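Local coordinates for programmed cell death 6-interacting protein (Homo sapiens, PDB 5WA1) that acts in endosomal cargo sorting, membrane repair and cytokinesis, here as its Bro1 domain, the part that engages the ESCRT-III protein CHMP4, at residues 184-189 and 200-206; 245-249 and 266-270. One frame throughout, in Å; residues are numbered along the deposited sequence.

Interaction 1 (184-189 and 200-206); sequences IKETVL and ISPDTVG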
# COMPACT_ATOMS: atom_id res chain seq x y z
N ILE A 184 3.94 -3.76 10.89
CA ILE A 184 3.42 -3.04 12.05
C ILE A 184 2.30 -3.84 12.71
O ILE A 184 2.23 -3.94 13.94
CB ILE A 184 2.93 -1.63 11.65
CG1 ILE A 184 4.07 -0.84 11.02
CG2 ILE A 184 2.39 -0.89 12.87
CD1 ILE A 184 3.65 0.52 10.55
N LYS A 185 1.42 -4.43 11.90
CA LYS A 185 0.32 -5.23 12.44
C LYS A 185 0.84 -6.32 13.38
O LYS A 185 0.29 -6.54 14.46
CB LYS A 185 -0.49 -5.84 11.31
CG LYS A 185 -1.58 -6.81 11.77
CD LYS A 185 -2.37 -7.37 10.61
CE LYS A 185 -3.40 -8.37 11.10
NZ LYS A 185 -4.00 -9.14 9.99
N GLU A 186 1.92 -7.00 12.98
CA GLU A 186 2.41 -8.16 13.71
C GLU A 186 3.29 -7.81 14.90
O GLU A 186 3.56 -8.69 15.72
CB GLU A 186 3.17 -9.07 12.74
CG GLU A 186 2.30 -9.60 11.61
CD GLU A 186 3.11 -10.31 10.54
OE1 GLU A 186 4.25 -9.88 10.27
OE2 GLU A 186 2.59 -11.29 9.96
N THR A 187 3.74 -6.56 15.04
CA THR A 187 4.72 -6.22 16.05
C THR A 187 4.32 -5.08 16.97
O THR A 187 4.94 -4.92 18.02
CB THR A 187 6.07 -5.87 15.40
OG1 THR A 187 5.91 -4.71 14.57
CG2 THR A 187 6.58 -7.02 14.55
N VAL A 188 3.30 -4.29 16.62
CA VAL A 188 3.04 -3.05 17.35
C VAL A 188 2.63 -3.33 18.79
O VAL A 188 2.96 -2.54 19.69
CB VAL A 188 1.97 -2.22 16.60
CG1 VAL A 188 0.63 -2.95 16.57
CG2 VAL A 188 1.83 -0.83 17.22
N LEU A 189 1.94 -4.44 19.05
CA LEU A 189 1.40 -4.67 20.39
C LEU A 189 2.51 -5.01 21.39
O LEU A 189 2.56 -4.45 22.49
CB LEU A 189 0.34 -5.77 20.35
CG LEU A 189 -0.94 -5.33 19.64
CD1 LEU A 189 -2.05 -6.36 19.82
CD2 LEU A 189 -1.37 -3.95 20.13
N ILE A 200 -2.27 3.10 14.08
CA ILE A 200 -1.25 2.06 14.02
C ILE A 200 -1.71 0.76 14.66
O ILE A 200 -0.93 -0.18 14.77
CB ILE A 200 0.08 2.54 14.64
CG1 ILE A 200 -0.09 2.86 16.12
CG2 ILE A 200 0.61 3.74 13.86
CD1 ILE A 200 1.22 3.15 16.85
N SER A 201 -2.97 0.69 15.08
CA SER A 201 -3.47 -0.52 15.70
C SER A 201 -3.58 -1.64 14.66
O SER A 201 -3.78 -1.37 13.47
CB SER A 201 -4.83 -0.27 16.35
OG SER A 201 -5.85 -0.13 15.37
N PRO A 202 -3.42 -2.90 15.09
CA PRO A 202 -3.34 -4.01 14.12
C PRO A 202 -4.49 -4.08 13.14
O PRO A 202 -4.27 -4.41 11.96
CB PRO A 202 -3.31 -5.25 15.04
CG PRO A 202 -2.67 -4.75 16.31
CD PRO A 202 -3.13 -3.33 16.48
N ASP A 203 -5.72 -3.77 13.57
CA ASP A 203 -6.85 -3.82 12.65
C ASP A 203 -6.71 -2.79 11.53
O ASP A 203 -6.98 -3.09 10.36
CB ASP A 203 -8.16 -3.61 13.41
CG ASP A 203 -8.74 -4.90 13.92
OD1 ASP A 203 -7.96 -5.87 14.10
OD2 ASP A 203 -9.97 -4.96 14.14
N THR A 204 -6.28 -1.58 11.87
CA THR A 204 -6.15 -0.53 10.86
C THR A 204 -5.02 -0.84 9.88
O THR A 204 -5.21 -0.72 8.66
CB THR A 204 -5.92 0.82 11.53
OG1 THR A 204 -6.99 1.09 12.44
CG2 THR A 204 -5.87 1.93 10.48
N VAL A 205 -3.84 -1.20 10.39
CA VAL A 205 -2.70 -1.40 9.49
C VAL A 205 -2.84 -2.70 8.72
O VAL A 205 -2.32 -2.83 7.61
CB VAL A 205 -1.36 -1.32 10.24
CG1 VAL A 205 -1.00 0.13 10.56
CG2 VAL A 205 -1.39 -2.16 11.51
N GLY A 206 -3.54 -3.69 9.28
CA GLY A 206 -3.88 -4.86 8.49
C GLY A 206 -4.74 -4.52 7.29
O GLY A 206 -4.53 -5.06 6.19
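Lys-185 lies across the first turn of helix 202-226 and meets it with almost every carbon of its side chain. With CG opposite its own backbone N (chi1 174°) and the chain extended beyond, it runs out across that turn. CB touches Val-205 CG2 at 3.8 Å. CG comes next, 3.6 Å from Pro-202 O and near Pro-202 CB. CD reaches the bare backbone of Gly-206, 3.6 Å from its CA. CE still grazes Pro-202 O, and at the tip NZ stays 6.6 Å from Asp-203 OD1, the two charged atoms not in contact. Pro-202 O, beside these carbons, accepts the helical bond from Gly-206 N.

Pro-202 itself presents its ring to helix 164-191: CG lies 3.8 Å from Val-188 CG1 and also meets Leu-189 CG, so the ring sits against both residues. Deeper in, Val-188 CG2 packs on Ile-200 CD1 at 4.0 Å, while both methyls of Val-188 and Ile-184 CG2 line one side of Ile-200 O. That carbonyl is buried by the contact and has no hydrogen-bonding partner in the model, a cost that the apolar packing presumably offsets. Val-205 CG2 lies against the lysine backbone, 3.6 Å from Lys-185 N.

The short helix axes are nearly antiparallel, 162° apart, as in the alpha-helical hairpins from which the Bro1 domain is largely built. Lys-185 and Leu-189 mark the exposed side; on the inner side helix 137-157 covers the pair, with Leu-145 and Phe-146 against Ile-184, and Tyr-139 and Phe-146 against Ile-200.

Interaction 2 (245-249 and 266-270); sequences FGDAF and LAAKH
Consecutive helices 231-252 and 262-287 form an antiparallel helical hairpin of the Bro1 domain, their short axes 8.3 Å apart at 155°. The Phe-245 ring lies under the lysine stem: Lys-269 CB stands 3.6 Å from the ring centroid and only 5° off its normal, a CH-pi contact over one face. In the ring plane, Leu-266 CD2 meets the edge at Phe-245 CD1, 3.7 Å away. The other methyl, Leu-266 CD1, rests on Ala-248 CB, while Leu-266 CB packs against Phe-249 CB at 3.6 Å. At the other side His-270, its ring swung opposite the backbone N (chi1 173°), lays a face over the bare backbone of Gly-246, with ND1 3.4 Å from Gly-246 CA. The Phe-249 and His-270 rings meet obliquely.

Between the segments the contact is thus apolar and aromatic, and the polar atoms Lys-269 NZ and His-270 ND1 find their partners outside them. His-270 ND1 is hydrogen-bonded to Ala-242 O, which fixes the ring's rotation. Lys-269 bends at chi2 and chi4, and its NZ is held by a salt bridge to Glu-218 and a hydrogen bond to Thr-24 O, with Phe-25 in cation-pi contact; this setting would favour a charged amine despite burial.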
# COMPACT_ATOMS: atom_id res chain seq x y z
N PHE A 245 -9.53 -6.23 -3.50
CA PHE A 245 -10.38 -5.08 -3.20
C PHE A 245 -11.61 -5.49 -2.41
O PHE A 245 -12.05 -4.77 -1.50
CB PHE A 245 -10.79 -4.35 -4.47
CG PHE A 245 -9.70 -3.49 -5.04
CD1 PHE A 245 -9.23 -2.39 -4.33
CD2 PHE A 245 -9.14 -3.77 -6.27
CE1 PHE A 245 -8.21 -1.60 -4.85
CE2 PHE A 245 -8.15 -2.98 -6.80
CZ PHE A 245 -7.68 -1.89 -6.09
N GLY A 246 -12.18 -6.65 -2.74
CA GLY A 246 -13.36 -7.11 -2.02
C GLY A 246 -13.07 -7.41 -0.56
O GLY A 246 -13.81 -7.01 0.34
N ASP A 247 -11.97 -8.13 -0.31
CA ASP A 247 -11.55 -8.41 1.06
C ASP A 247 -11.29 -7.11 1.82
O ASP A 247 -11.67 -6.99 2.99
CB ASP A 247 -10.29 -9.28 1.07
CG ASP A 247 -10.57 -10.73 0.71
OD1 ASP A 247 -11.75 -11.13 0.66
OD2 ASP A 247 -9.60 -11.48 0.48
N ALA A 248 -10.67 -6.13 1.17
CA ALA A 248 -10.37 -4.87 1.83
C ALA A 248 -11.65 -4.11 2.20
O ALA A 248 -11.78 -3.62 3.33
CB ALA A 248 -9.48 -4.01 0.93
N PHE A 249 -12.60 -3.99 1.26
CA PHE A 249 -13.79 -3.21 1.59
C PHE A 249 -14.63 -3.92 2.65
O PHE A 249 -15.25 -3.26 3.49
CB PHE A 249 -14.58 -2.88 0.31
CG PHE A 249 -15.78 -3.73 0.05
CD1 PHE A 249 -17.00 -3.45 0.65
CD2 PHE A 249 -15.72 -4.77 -0.87
CE1 PHE A 249 -18.12 -4.23 0.40
CE2 PHE A 249 -16.84 -5.56 -1.14
CZ PHE A 249 -18.04 -5.28 -0.51
N LEU A 266 -12.90 1.47 -2.61
CA LEU A 266 -12.67 0.03 -2.59
C LEU A 266 -13.84 -0.73 -3.20
O LEU A 266 -13.64 -1.68 -3.97
CB LEU A 266 -12.45 -0.44 -1.16
CG LEU A 266 -11.17 0.07 -0.48
CD1 LEU A 266 -11.13 -0.42 0.98
CD2 LEU A 266 -9.96 -0.38 -1.27
N ALA A 267 -15.07 -0.36 -2.83
CA ALA A 267 -16.25 -1.00 -3.40
C ALA A 267 -16.30 -0.82 -4.91
O ALA A 267 -16.56 -1.78 -5.66
CB ALA A 267 -17.51 -0.42 -2.74
N ALA A 268 -16.03 0.39 -5.40
CA ALA A 268 -16.03 0.63 -6.83
C ALA A 268 -14.96 -0.21 -7.53
O ALA A 268 -15.23 -0.85 -8.55
CB ALA A 268 -15.82 2.12 -7.12
N LYS A 269 -13.74 -0.23 -6.98
CA LYS A 269 -12.65 -0.97 -7.61
C LYS A 269 -12.91 -2.47 -7.60
O LYS A 269 -12.51 -3.16 -8.54
CB LYS A 269 -11.33 -0.65 -6.90
CG LYS A 269 -10.74 0.72 -7.24
CD LYS A 269 -9.76 0.65 -8.38
CE LYS A 269 -9.11 2.02 -8.63
NZ LYS A 269 -7.89 2.18 -7.80
N HIS A 270 -13.55 -2.99 -6.56
CA HIS A 270 -13.97 -4.39 -6.56
C HIS A 270 -14.86 -4.70 -7.76
O HIS A 270 -14.62 -5.66 -8.51
CB HIS A 270 -14.69 -4.69 -5.24
CG HIS A 270 -15.32 -6.05 -5.17
ND1 HIS A 270 -14.59 -7.22 -5.23
CD2 HIS A 270 -16.61 -6.42 -5.01
CE1 HIS A 270 -15.41 -8.25 -5.11
NE2 HIS A 270 -16.64 -7.80 -4.98

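How the interactions relate
The two hairpin contacts come one after the other along the chain: helix 164-191 turns back into helix 202-226, and helix 231-252 into helix 262-287. Their centres are about 20 Å apart and their nearest atoms about 7 Å, without touching. Helix 202-226 bridges them: its start belongs to interaction 1, while Leu-210, Ala-214 and Glu-218 farther along pack against the first helix of interaction 2. Both contacts join successive helices of one Bro1 domain. All but the 184-189 segment fall within the region that interacts with CHMP4 proteins and EIAV p9, so interaction 2 lies wholly within that region, and interaction 1 joins its beginning to the preceding helix.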